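PDB 2WDD: sulfur oxidation protein SOXB from Thermus thermophilus, which hydrolyses sulfur-sulfur bonds of cysteine S-thiosulfonate in the sulfur oxidation (Sox) pathway, probably with the help of two bound manganese ions. Local coordinates for residues Y21-Y26 and L312-L317; A83-Y88 and V331-A336; L94-G99 and I410-A415; A106-I111 and V149-L154; R293-R296 and W301-A304. One frame throughout, in Å; residues are numbered along the deposited sequence.

Contact 1. Residues Y21-Y26 and L312-L317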
# COMPACT_ATOMS: atom_id res chain seq x y z
N TYR A 21 5.87 23.30 -5.16
CA TYR A 21 4.73 23.65 -4.32
C TYR A 21 4.00 24.96 -4.60
O TYR A 21 2.85 25.13 -4.20
CB TYR A 21 5.14 23.58 -2.85
CG TYR A 21 6.00 22.38 -2.52
CD1 TYR A 21 5.51 21.09 -2.71
CD2 TYR A 21 7.28 22.53 -2.02
CE1 TYR A 21 6.29 19.99 -2.42
CE2 TYR A 21 8.07 21.43 -1.72
CZ TYR A 21 7.56 20.16 -1.92
OH TYR A 21 8.32 19.06 -1.61
N ASP A 22 4.65 25.90 -5.28
CA ASP A 22 4.05 27.20 -5.58
C ASP A 22 3.15 27.14 -6.81
O ASP A 22 3.56 27.52 -7.91
CB ASP A 22 5.12 28.27 -5.76
CG ASP A 22 4.54 29.67 -5.84
OD1 ASP A 22 3.45 29.90 -5.26
OD2 ASP A 22 5.16 30.54 -6.48
N LEU A 23 1.92 26.67 -6.62
CA LEU A 23 0.96 26.54 -7.71
C LEU A 23 -0.05 27.67 -7.75
O LEU A 23 -0.55 28.11 -6.72
CB LEU A 23 0.20 25.21 -7.56
CG LEU A 23 0.93 23.91 -7.85
CD1 LEU A 23 0.16 22.75 -7.22
CD2 LEU A 23 1.08 23.70 -9.35
N PRO A 24 -0.40 28.13 -8.96
CA PRO A 24 -1.40 29.19 -9.09
C PRO A 24 -2.79 28.62 -8.81
O PRO A 24 -2.98 27.40 -8.82
CB PRO A 24 -1.29 29.61 -10.56
CG PRO A 24 -0.68 28.44 -11.25
CD PRO A 24 0.23 27.80 -10.24
N PRO A 25 -3.78 29.49 -8.56
CA PRO A 25 -5.13 29.00 -8.28
C PRO A 25 -5.74 28.31 -9.50
O PRO A 25 -5.36 28.59 -10.63
CB PRO A 25 -5.92 30.29 -7.98
CG PRO A 25 -4.88 31.31 -7.62
CD PRO A 25 -3.67 30.95 -8.43
N TYR A 26 -6.67 27.39 -9.25
CA TYR A 26 -7.37 26.69 -10.31
C TYR A 26 -8.66 26.08 -9.78
O TYR A 26 -8.64 25.33 -8.82
CB TYR A 26 -6.51 25.58 -10.93
CG TYR A 26 -7.17 24.89 -12.11
CD1 TYR A 26 -6.88 25.26 -13.41
CD2 TYR A 26 -8.13 23.89 -11.91
CE1 TYR A 26 -7.50 24.65 -14.49
CE2 TYR A 26 -8.75 23.27 -12.99
CZ TYR A 26 -8.43 23.65 -14.27
OH TYR A 26 -9.03 23.02 -15.34
N LEU A 312 1.56 14.05 -1.73
CA LEU A 312 0.25 14.61 -1.46
C LEU A 312 -0.27 14.94 -2.85
O LEU A 312 0.40 15.63 -3.63
CB LEU A 312 0.36 15.90 -0.65
CG LEU A 312 -1.02 16.52 -0.39
CD1 LEU A 312 -1.82 15.66 0.59
CD2 LEU A 312 -0.87 17.95 0.13
N MET A 313 -1.41 14.36 -3.21
CA MET A 313 -1.99 14.62 -4.52
C MET A 313 -2.92 15.81 -4.42
O MET A 313 -3.89 15.78 -3.65
CB MET A 313 -2.76 13.41 -5.04
CG MET A 313 -1.93 12.53 -5.96
SD MET A 313 -0.36 12.00 -5.26
CE MET A 313 -0.97 10.96 -3.88
N ARG A 314 -2.62 16.87 -5.17
CA ARG A 314 -3.49 18.03 -5.16
C ARG A 314 -4.34 17.99 -6.41
O ARG A 314 -3.82 17.96 -7.53
CB ARG A 314 -2.69 19.34 -5.11
CG ARG A 314 -3.61 20.57 -5.23
CD ARG A 314 -2.89 21.89 -4.99
NE ARG A 314 -3.75 22.99 -5.42
CZ ARG A 314 -3.48 24.28 -5.25
NH1 ARG A 314 -2.38 24.66 -4.62
NH2 ARG A 314 -4.33 25.19 -5.72
N VAL A 315 -5.65 17.90 -6.21
CA VAL A 315 -6.58 17.81 -7.33
C VAL A 315 -7.52 19.00 -7.31
O VAL A 315 -8.39 19.08 -6.44
CB VAL A 315 -7.37 16.49 -7.32
CG1 VAL A 315 -8.23 16.36 -8.58
CG2 VAL A 315 -6.43 15.29 -7.17
N ASP A 316 -7.35 19.91 -8.26
CA ASP A 316 -8.19 21.11 -8.35
C ASP A 316 -9.28 20.86 -9.36
O ASP A 316 -9.01 20.39 -10.45
CB ASP A 316 -7.35 22.32 -8.74
CG ASP A 316 -6.17 22.52 -7.83
OD1 ASP A 316 -6.40 22.72 -6.62
OD2 ASP A 316 -5.01 22.48 -8.31
N LEU A 317 -10.52 21.12 -8.96
CA LEU A 317 -11.66 20.85 -9.81
C LEU A 317 -12.43 22.07 -10.28
O LEU A 317 -12.86 22.90 -9.47
CB LEU A 317 -12.66 19.94 -9.08
CG LEU A 317 -12.10 18.68 -8.43
CD1 LEU A 317 -13.18 17.96 -7.62
CD2 LEU A 317 -11.50 17.77 -9.50
O HOH W 1 -2.63 27.51 -5.16
O HOH W 2 -6.87 26.39 -6.68

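Contact 2. Residues A83-Y88 and V331-A336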
# COMPACT_ATOMS: atom_id res chain seq x y z
N ALA A 83 10.56 12.16 -10.71
CA ALA A 83 11.13 10.90 -11.18
C ALA A 83 11.58 10.05 -9.99
O ALA A 83 11.40 8.83 -9.98
CB ALA A 83 12.30 11.16 -12.13
N TYR A 84 12.14 10.71 -8.99
CA TYR A 84 12.59 10.04 -7.76
C TYR A 84 11.42 9.31 -7.08
O TYR A 84 11.57 8.17 -6.63
CB TYR A 84 13.20 11.09 -6.82
CG TYR A 84 13.43 10.65 -5.38
CD1 TYR A 84 14.02 9.43 -5.08
CD2 TYR A 84 13.14 11.51 -4.33
CE1 TYR A 84 14.28 9.05 -3.75
CE2 TYR A 84 13.36 11.14 -3.02
CZ TYR A 84 13.94 9.93 -2.72
OH TYR A 84 14.19 9.58 -1.40
N LEU A 85 10.27 9.95 -7.02
CA LEU A 85 9.10 9.32 -6.40
C LEU A 85 8.52 8.21 -7.28
O LEU A 85 8.06 7.17 -6.80
CB LEU A 85 7.99 10.36 -6.20
CG LEU A 85 7.96 11.09 -4.85
CD1 LEU A 85 9.25 11.83 -4.57
CD2 LEU A 85 6.75 12.03 -4.79
N LEU A 86 8.50 8.48 -8.58
CA LEU A 86 7.77 7.68 -9.54
C LEU A 86 8.35 6.35 -9.98
O LEU A 86 7.60 5.44 -10.36
CB LEU A 86 7.52 8.56 -10.78
CG LEU A 86 6.47 8.15 -11.82
CD1 LEU A 86 5.09 8.05 -11.17
CD2 LEU A 86 6.44 9.22 -12.93
N SER A 87 9.67 6.23 -9.98
CA SER A 87 10.31 5.05 -10.54
C SER A 87 11.52 4.58 -9.73
O SER A 87 12.12 5.37 -8.99
CB SER A 87 10.78 5.45 -11.95
OG SER A 87 11.55 4.46 -12.59
N TYR A 88 11.93 3.33 -9.93
CA TYR A 88 13.13 2.80 -9.28
C TYR A 88 14.39 3.30 -10.00
O TYR A 88 15.49 3.16 -9.48
CB TYR A 88 13.15 1.25 -9.28
CG TYR A 88 13.33 0.62 -10.65
CD1 TYR A 88 14.59 0.30 -11.16
CD2 TYR A 88 12.22 0.33 -11.43
CE1 TYR A 88 14.72 -0.26 -12.44
CE2 TYR A 88 12.35 -0.24 -12.68
CZ TYR A 88 13.58 -0.52 -13.18
OH TYR A 88 13.65 -1.11 -14.42
N VAL A 331 1.14 15.84 -8.39
CA VAL A 331 1.71 14.97 -7.37
C VAL A 331 2.76 15.82 -6.67
O VAL A 331 3.77 16.20 -7.28
CB VAL A 331 2.36 13.73 -8.02
CG1 VAL A 331 3.20 12.96 -6.97
CG2 VAL A 331 1.29 12.83 -8.66
N LEU A 332 2.51 16.17 -5.41
CA LEU A 332 3.46 16.99 -4.65
C LEU A 332 4.37 16.12 -3.78
O LEU A 332 3.92 15.48 -2.83
CB LEU A 332 2.71 18.00 -3.78
CG LEU A 332 1.68 18.85 -4.50
CD1 LEU A 332 0.94 19.73 -3.51
CD2 LEU A 332 2.34 19.69 -5.60
N PRO A 333 5.67 16.07 -4.11
CA PRO A 333 6.55 15.23 -3.29
C PRO A 333 6.67 15.71 -1.84
O PRO A 333 6.86 16.91 -1.58
CB PRO A 333 7.91 15.34 -4.02
CG PRO A 333 7.58 15.88 -5.40
CD PRO A 333 6.39 16.76 -5.19
N VAL A 334 6.52 14.79 -0.90
CA VAL A 334 6.70 15.11 0.52
C VAL A 334 8.18 14.90 0.84
O VAL A 334 8.62 13.78 1.14
CB VAL A 334 5.80 14.25 1.42
CG1 VAL A 334 6.01 14.62 2.89
CG2 VAL A 334 4.34 14.44 1.05
N LEU A 335 8.98 15.96 0.71
CA LEU A 335 10.41 15.87 0.95
C LEU A 335 10.76 16.64 2.20
O LEU A 335 10.74 17.87 2.21
CB LEU A 335 11.19 16.41 -0.25
CG LEU A 335 11.06 15.61 -1.56
CD1 LEU A 335 11.54 16.45 -2.73
CD2 LEU A 335 11.84 14.31 -1.48
N ALA A 336 11.02 15.92 3.28
CA ALA A 336 11.32 16.53 4.57
C ALA A 336 12.45 17.56 4.55
O ALA A 336 12.43 18.51 5.33
CB ALA A 336 11.59 15.47 5.63

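Contact 3. Residues L94-G99 and I410-A415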
# COMPACT_ATOMS: atom_id res chain seq x y z
N LEU A 94 19.18 9.35 -6.44
CA LEU A 94 18.17 10.38 -6.17
C LEU A 94 17.79 10.47 -4.70
O LEU A 94 17.45 11.54 -4.21
CB LEU A 94 16.94 10.20 -7.06
CG LEU A 94 17.29 10.33 -8.55
CD1 LEU A 94 16.03 10.25 -9.41
CD2 LEU A 94 18.06 11.63 -8.82
N ALA A 95 17.85 9.35 -3.98
CA ALA A 95 17.54 9.36 -2.55
C ALA A 95 18.62 10.18 -1.83
O ALA A 95 18.33 10.94 -0.90
CB ALA A 95 17.48 7.92 -2.01
N ARG A 96 19.87 10.05 -2.28
CA ARG A 96 20.95 10.84 -1.68
C ARG A 96 20.77 12.32 -2.04
O ARG A 96 21.11 13.21 -1.27
CB ARG A 96 22.32 10.36 -2.17
CG ARG A 96 22.55 8.88 -1.98
CD ARG A 96 23.39 8.60 -0.77
NE ARG A 96 23.75 7.18 -0.69
CZ ARG A 96 23.55 6.44 0.39
NH1 ARG A 96 23.00 6.97 1.47
NH2 ARG A 96 23.90 5.16 0.37
N THR A 97 20.26 12.57 -3.24
CA THR A 97 20.11 13.93 -3.74
C THR A 97 19.01 14.73 -3.05
O THR A 97 19.25 15.84 -2.55
CB THR A 97 19.86 13.89 -5.28
OG1 THR A 97 21.00 13.32 -5.93
CG2 THR A 97 19.58 15.29 -5.84
N PHE A 98 17.80 14.17 -3.05
CA PHE A 98 16.61 14.85 -2.57
C PHE A 98 16.23 14.57 -1.12
O PHE A 98 15.41 15.27 -0.55
CB PHE A 98 15.42 14.54 -3.48
CG PHE A 98 15.61 14.99 -4.91
CD1 PHE A 98 15.91 16.32 -5.20
CD2 PHE A 98 15.57 14.07 -5.95
CE1 PHE A 98 16.12 16.72 -6.51
CE2 PHE A 98 15.75 14.47 -7.26
CZ PHE A 98 16.01 15.81 -7.55
N GLY A 99 16.82 13.53 -0.54
CA GLY A 99 16.49 13.21 0.84
C GLY A 99 15.32 12.27 0.98
O GLY A 99 14.72 11.84 -0.02
N ILE A 410 15.71 0.50 2.69
CA ILE A 410 16.96 0.78 3.42
C ILE A 410 18.07 1.04 2.41
O ILE A 410 18.32 0.24 1.52
CB ILE A 410 17.35 -0.41 4.32
CG1 ILE A 410 16.15 -0.85 5.16
CG2 ILE A 410 18.54 -0.06 5.20
CD1 ILE A 410 15.64 0.24 6.03
N LEU A 411 18.75 2.17 2.56
CA LEU A 411 19.81 2.53 1.63
C LEU A 411 21.11 1.83 1.97
O LEU A 411 21.33 1.43 3.12
CB LEU A 411 20.05 4.04 1.66
CG LEU A 411 18.88 4.96 1.28
CD1 LEU A 411 19.36 6.42 1.29
CD2 LEU A 411 18.36 4.56 -0.09
N PRO A 412 22.03 1.75 1.01
CA PRO A 412 23.33 1.15 1.32
C PRO A 412 24.00 1.94 2.45
O PRO A 412 24.00 3.18 2.44
CB PRO A 412 24.12 1.34 0.02
CG PRO A 412 23.07 1.41 -1.05
CD PRO A 412 21.92 2.12 -0.42
N GLY A 413 24.55 1.22 3.42
CA GLY A 413 25.22 1.84 4.55
C GLY A 413 24.30 2.29 5.67
O GLY A 413 24.76 2.75 6.71
N GLN A 414 22.99 2.14 5.46
CA GLN A 414 22.01 2.56 6.45
C GLN A 414 21.76 1.50 7.51
O GLN A 414 21.74 0.31 7.22
CB GLN A 414 20.69 2.99 5.77
CG GLN A 414 19.64 3.49 6.75
CD GLN A 414 18.36 3.98 6.09
OE1 GLN A 414 18.12 3.75 4.90
NE2 GLN A 414 17.52 4.64 6.87
N ALA A 415 21.57 1.93 8.75
CA ALA A 415 21.28 1.01 9.84
C ALA A 415 19.81 0.61 9.83
O ALA A 415 18.93 1.46 9.63
CB ALA A 415 21.65 1.65 11.19
O HOH W 3 23.07 5.43 3.88

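Contact 4. Residues A106-I111 and V149-L154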
# COMPACT_ATOMS: atom_id res chain seq x y z
N ALA A 106 6.38 16.45 7.90
CA ALA A 106 6.45 17.05 6.57
C ALA A 106 5.13 16.98 5.80
O ALA A 106 4.76 17.93 5.12
CB ALA A 106 7.58 16.43 5.77
N LEU A 107 4.42 15.85 5.91
CA LEU A 107 3.14 15.72 5.22
C LEU A 107 2.17 16.77 5.76
O LEU A 107 1.42 17.39 5.01
CB LEU A 107 2.58 14.29 5.36
CG LEU A 107 1.19 14.00 4.79
CD1 LEU A 107 1.10 14.33 3.29
CD2 LEU A 107 0.77 12.56 5.05
N THR A 108 2.20 16.98 7.07
CA THR A 108 1.34 18.00 7.69
C THR A 108 1.73 19.40 7.21
O THR A 108 0.86 20.20 6.86
CB THR A 108 1.42 17.92 9.21
OG1 THR A 108 0.98 16.62 9.63
CG2 THR A 108 0.54 18.98 9.85
N ALA A 109 3.03 19.69 7.17
CA ALA A 109 3.51 20.99 6.71
C ALA A 109 3.02 21.27 5.29
O ALA A 109 2.55 22.37 4.98
CB ALA A 109 5.03 21.05 6.78
N LEU A 110 3.12 20.25 4.43
CA LEU A 110 2.69 20.38 3.05
C LEU A 110 1.18 20.57 2.92
O LEU A 110 0.71 21.45 2.20
CB LEU A 110 3.16 19.17 2.23
CG LEU A 110 2.81 19.21 0.74
CD1 LEU A 110 3.30 20.52 0.11
CD2 LEU A 110 3.42 18.00 0.05
N ILE A 111 0.41 19.75 3.62
CA ILE A 111 -1.04 19.87 3.57
C ILE A 111 -1.45 21.27 4.03
O ILE A 111 -2.30 21.91 3.41
CB ILE A 111 -1.73 18.79 4.44
CG1 ILE A 111 -1.54 17.40 3.82
CG2 ILE A 111 -3.21 19.10 4.66
CD1 ILE A 111 -1.91 16.25 4.73
N VAL A 149 -4.29 8.31 14.78
CA VAL A 149 -5.57 9.03 14.77
C VAL A 149 -5.35 10.43 15.34
O VAL A 149 -5.86 11.42 14.80
CB VAL A 149 -6.65 8.28 15.56
CG1 VAL A 149 -7.94 9.11 15.60
CG2 VAL A 149 -6.92 6.90 14.96
N ARG A 150 -4.58 10.51 16.42
CA ARG A 150 -4.31 11.82 17.01
C ARG A 150 -3.59 12.71 16.01
O ARG A 150 -3.83 13.91 15.94
CB ARG A 150 -3.52 11.70 18.32
CG ARG A 150 -4.36 11.09 19.44
CD ARG A 150 -3.73 11.23 20.82
NE ARG A 150 -4.58 10.64 21.85
CZ ARG A 150 -5.65 11.24 22.38
NH1 ARG A 150 -5.98 12.46 22.00
NH2 ARG A 150 -6.38 10.61 23.29
N TRP A 151 -2.73 12.11 15.18
CA TRP A 151 -2.06 12.88 14.15
C TRP A 151 -3.07 13.35 13.09
O TRP A 151 -3.04 14.52 12.67
CB TRP A 151 -0.91 12.10 13.50
CG TRP A 151 -0.52 12.74 12.22
CD1 TRP A 151 0.12 13.94 12.08
CD2 TRP A 151 -0.90 12.33 10.91
NE1 TRP A 151 0.22 14.26 10.75
CE2 TRP A 151 -0.43 13.30 10.01
CE3 TRP A 151 -1.60 11.23 10.40
CZ2 TRP A 151 -0.60 13.19 8.63
CZ3 TRP A 151 -1.77 11.12 9.03
CH2 TRP A 151 -1.28 12.11 8.16
N GLN A 152 -3.97 12.47 12.66
CA GLN A 152 -4.97 12.88 11.67
C GLN A 152 -5.73 14.10 12.20
O GLN A 152 -6.05 15.02 11.45
CB GLN A 152 -5.97 11.75 11.40
CG GLN A 152 -5.46 10.62 10.52
CD GLN A 152 -6.48 9.50 10.43
OE1 GLN A 152 -6.94 8.99 11.46
NE2 GLN A 152 -6.89 9.14 9.22
N ASN A 153 -5.98 14.10 13.50
CA ASN A 153 -6.71 15.20 14.13
C ASN A 153 -5.90 16.50 14.14
O ASN A 153 -6.47 17.58 14.02
CB ASN A 153 -7.12 14.81 15.55
CG ASN A 153 -8.28 13.83 15.57
OD1 ASN A 153 -8.91 13.58 14.54
ND2 ASN A 153 -8.56 13.27 16.74
N LEU A 154 -4.58 16.39 14.28
CA LEU A 154 -3.73 17.58 14.25
C LEU A 154 -3.74 18.18 12.85
O LEU A 154 -3.83 19.40 12.68
CB LEU A 154 -2.30 17.24 14.67
CG LEU A 154 -2.07 16.93 16.14
CD1 LEU A 154 -0.65 16.42 16.36
CD2 LEU A 154 -2.33 18.18 16.98

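Contact 5. Residues R293-R296 and W301-A304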
# COMPACT_ATOMS: atom_id res chain seq x y z
N ARG A 293 -0.63 12.28 -13.98
CA ARG A 293 -1.71 12.81 -14.81
C ARG A 293 -2.86 11.83 -14.55
O ARG A 293 -2.62 10.62 -14.40
CB ARG A 293 -1.32 12.77 -16.29
CG ARG A 293 -0.12 13.63 -16.62
CD ARG A 293 0.06 13.73 -18.13
NE ARG A 293 1.37 14.28 -18.50
CZ ARG A 293 1.64 15.58 -18.60
NH1 ARG A 293 0.69 16.48 -18.35
NH2 ARG A 293 2.85 15.98 -18.95
N PRO A 294 -4.10 12.32 -14.48
CA PRO A 294 -5.23 11.42 -14.18
C PRO A 294 -5.48 10.42 -15.30
O PRO A 294 -5.20 10.69 -16.48
CB PRO A 294 -6.41 12.38 -14.02
CG PRO A 294 -6.05 13.55 -14.93
CD PRO A 294 -4.55 13.70 -14.77
N TRP A 295 -5.99 9.26 -14.92
CA TRP A 295 -6.26 8.19 -15.86
C TRP A 295 -7.72 8.28 -16.25
O TRP A 295 -8.61 8.22 -15.40
CB TRP A 295 -5.97 6.85 -15.16
CG TRP A 295 -6.14 5.64 -16.00
CD1 TRP A 295 -6.15 5.57 -17.37
CD2 TRP A 295 -6.27 4.31 -15.52
NE1 TRP A 295 -6.30 4.26 -17.77
CE2 TRP A 295 -6.38 3.47 -16.65
CE3 TRP A 295 -6.30 3.73 -14.24
CZ2 TRP A 295 -6.51 2.08 -16.54
CZ3 TRP A 295 -6.44 2.36 -14.14
CH2 TRP A 295 -6.52 1.54 -15.28
N ARG A 296 -7.98 8.48 -17.54
CA ARG A 296 -9.34 8.60 -18.04
C ARG A 296 -9.88 7.20 -18.37
O ARG A 296 -9.34 6.51 -19.24
CB ARG A 296 -9.37 9.49 -19.29
CG ARG A 296 -10.77 9.73 -19.82
CD ARG A 296 -11.55 10.62 -18.88
NE ARG A 296 -12.85 11.01 -19.45
CZ ARG A 296 -13.75 11.74 -18.80
NH1 ARG A 296 -13.52 12.17 -17.57
NH2 ARG A 296 -14.90 12.03 -19.39
N TRP A 301 -12.34 10.26 -14.19
CA TRP A 301 -10.91 10.49 -14.02
C TRP A 301 -10.49 9.69 -12.78
O TRP A 301 -11.22 9.67 -11.79
CB TRP A 301 -10.61 11.96 -13.73
CG TRP A 301 -10.80 12.84 -14.92
CD1 TRP A 301 -11.80 13.76 -15.11
CD2 TRP A 301 -9.99 12.88 -16.10
NE1 TRP A 301 -11.65 14.36 -16.34
CE2 TRP A 301 -10.54 13.85 -16.96
CE3 TRP A 301 -8.85 12.19 -16.51
CZ2 TRP A 301 -10.00 14.13 -18.22
CZ3 TRP A 301 -8.30 12.48 -17.75
CH2 TRP A 301 -8.88 13.44 -18.59
N ILE A 302 -9.30 9.10 -12.81
CA ILE A 302 -8.79 8.32 -11.68
C ILE A 302 -7.42 8.86 -11.26
O ILE A 302 -6.54 9.07 -12.11
CB ILE A 302 -8.69 6.83 -12.05
CG1 ILE A 302 -10.08 6.29 -12.39
CG2 ILE A 302 -8.08 6.03 -10.89
CD1 ILE A 302 -10.08 4.84 -12.85
N VAL A 303 -7.26 9.14 -9.97
CA VAL A 303 -6.00 9.63 -9.42
C VAL A 303 -5.62 8.71 -8.26
O VAL A 303 -6.42 8.52 -7.34
CB VAL A 303 -6.13 11.08 -8.94
CG1 VAL A 303 -4.89 11.53 -8.19
CG2 VAL A 303 -6.44 11.99 -10.13
N ALA A 304 -4.42 8.14 -8.30
CA ALA A 304 -3.96 7.22 -7.26
C ALA A 304 -3.41 7.94 -6.04
O ALA A 304 -2.89 9.05 -6.14
CB ALA A 304 -2.90 6.27 -7.82

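Contact 1. Residues Y21-Y26 and L312-L317
L23 CB lies over one face of the R314 guanidinium. It is 3.9 Å from R314 NH1, and L23 CD1 reaches R314 CD as the two side chains run past each other in opposite directions. R314 suits this place because it is long: CG stands anti to the backbone N (chi1 175°) and the chain stays extended to NE, carrying the charge from the strand up to the loop. There the edge of the group does the polar work. NE donates to D316 OD1 at 2.9 Å, 5° out of the guanidinium plane and on the syn lone pair of the carboxylate, the core of a salt bridge. In the same plane, one water accepts from NH1 and donates to L23 O at 2.7 Å, while a second accepts from Y26 N and, weakly, from NH2. Q114 also takes NH1, and T30 and R328 share the D316 carboxylate. An alanine in place of R314 would probably leave D316 with R328 but without the arginine beside it on the strand, and L23 without the flat group it lies on. Y26 crosses D316 obliquely, ring and carboxylate 46° apart, with CD2 3.6 Å from D316 CB. The arrangement is that of an N-terminal segment laid along a sheet of the metallophosphatase-like fold, held by an arginine–aspartate pair two residues apart on strand 311-320, with waters bridging to the loop backbone.

Contact 2. Residues A83-Y88 and V331-A336
V331 meets L85 first, and only lightly: its CG1 is 4.3 Å from L85 CD2, at the margin of apolar contact. A branched apolar residue fits here, buried between helix 81-86 and the neighbouring strand 311-320, where the same side chain also touches A311 and M313. L332 turns to the other side of the sheet, where L110 and Q114 of helix 104-120 receive it. At P333 the chain comes back to the helix, and the contact is tightest. The two branches of L85 bear on the proline, CD2 3.6 Å and CD1 3.8 Å from P333 CB, while CD2 also reaches P333 CA at 3.5 Å. The leucine and the proline ring cross at about a right angle, and both methyls of L85 lie against P333 CB. Proline supplies a compact apolar surface at the strand's end, and its carbonyl is taken by the hydroxyl of Y21. V334 packs on A106 and L110. L335 then reaches back, its CD2 lying 3.8 Å from CE2 of Y84, at the edge of the aromatic ring and near its plane. Y84 has CG anti to its own nitrogen (chi1 167°), a setting that brings this edge to the leucine; its hydroxyl is hydrogen-bonded to G99 O. L335 also touches a bound tertiary-butyl alcohol. All five touching residues are buried, and the whole is a helix-on-sheet apolar interface, in which helix 81-86 covers the end of the edge strand 323-333 of an α/β layered fold.

Contact 3. Residues L94-G99 and I410-A415
R96 reaches from helix 91-98 to the turn at P412, and its course explains the contact. From CB the chain leaves with CG anti to the carbonyl carbon, then turns about its CB-CG bond (chi2 -100°), which swings the far end across to the loop. NE is held by the terminal carboxylate of G562 in a salt bridge. Beyond CZ the two nitrogens divide the work. NH1 passes 3.7 Å from L411 CD1 and donates to a water at 2.9 Å; that water in turn donates to P412 O. NH2 donates directly to P412 O, 2.9 Å away with an N-H...O angle of 159°; the oxygen lies at the edge of the guanidinium, near its plane, whereas the donor is tilted 20° from the carbonyl plane. An arginine can serve the chain terminus and a backbone carbonyl at once. Beside it A95 CB meets L411 CD2 at 4.0 Å, a small residue leaving room for the leucine. The type II turn L411-Q414 has G413 at positive phi, and Q414 OE1 accepts from L411 N. Helix 91-98 thus packs against the loop before strand 415-416, F91 touching L411 and V92 touching P412 from the same helix, Y45 touching both A95 and L411, and helix 418-425 backing I410.

Contact 4. Residues A106-I111 and V149-L154
The polar tie is a single hydrogen bond between two buried side chains: W151 NE1 donates to T108 OG1 over 2.7 Å, with an N-H...O angle of 162°. The hydroxyl sits at the edge of the indole, 9° out of its plane, where the N-H points. T108 places it there because OG1 stands anti to the carbonyl carbon (chi1 -60°), a setting that also lets it bond M104 O one helical turn back. One hydroxyl therefore serves its own helix and the neighbouring one. Tryptophan suits the position, since its broad apolar ring packs against L107, V345 and L37 while its one polar atom finds a mate.

The apolar part is the six-membered end of the indole. CH2 of W151 is 3.8 Å from L107 CD2, and CZ2 lies almost as close, the leucine crossing the indole at about a right angle. V345, of helix 343-353, touches T108 as well. A phenylalanine in place of W151 would probably leave T108 OG1 without its indole donor and open a gap beside L107. The arrangement is characteristic of helix-on-helix packing in an α/β domain: helices 104-120 and 146-155 meet through a buried tryptophan, about 10 Å in side-chain distance from the manganese ligand H38.

Contact 5. Residues R293-R296 and W301-A304
W295 O accepts from I302 N at 2.8 Å, with W301 CA adding a CA-H...O contact at 3.5 Å. The donor I302 N is tilted 23° from the carbonyl plane, and its bond is bent. The return bond, W295 N to I302 O, is nearly straight at 173°; together the two make W295 and I302 an antiparallel hydrogen-bonded pair. Their side chains lie side by side on one face of the sheet, where W295 also packs on helix 266-273.

On the opposite face R296 and W301 form the non-hydrogen-bonded pair. R296 bends in mid-chain and lays its CD over the indole, 3.6 Å from the centroid of the six-membered ring and almost on its normal, a CH-pi contact. The guanidinium carries on as a cation-pi partner, CZ 4.4 Å from the centroid of the five-membered ring, its plane 48° from the indole. A long cation suits this place, since its methylenes can cover the ring while its charged end stays at the exposed rim of the hairpin. P294 CB touches the same indole at CE3, 3.5 Å away, and also meets V303 CG2. The whole is a β-hairpin, strands 295-297 and 300-304, at the margin of a mixed sheet, with a cross-strand cation-pi pair on the R296/W301 face.

Contacts 2 and 4 are core, every touching residue buried; contacts 1, 3 and 5 are partly open, and there arginines do much of the work. Contact 1 spends its arginine on a carboxylate and waters, contact 3 on a carbonyl and the chain terminus, and contact 5 on an indole face beside its backbone pairing, whereas contact 2 is wholly apolar and contact 4 adds a single hydrogen bond. Contacts 1 and 2 share one sheet through neighbouring strands 311-320 and 323-333, and L110 of contact 4's helix packs on both. M313 reaches V303, joining contact 1 to the second sheet at contact 5. Y84 ties contact 2 to contact 3, which itself reaches the C-terminal family region.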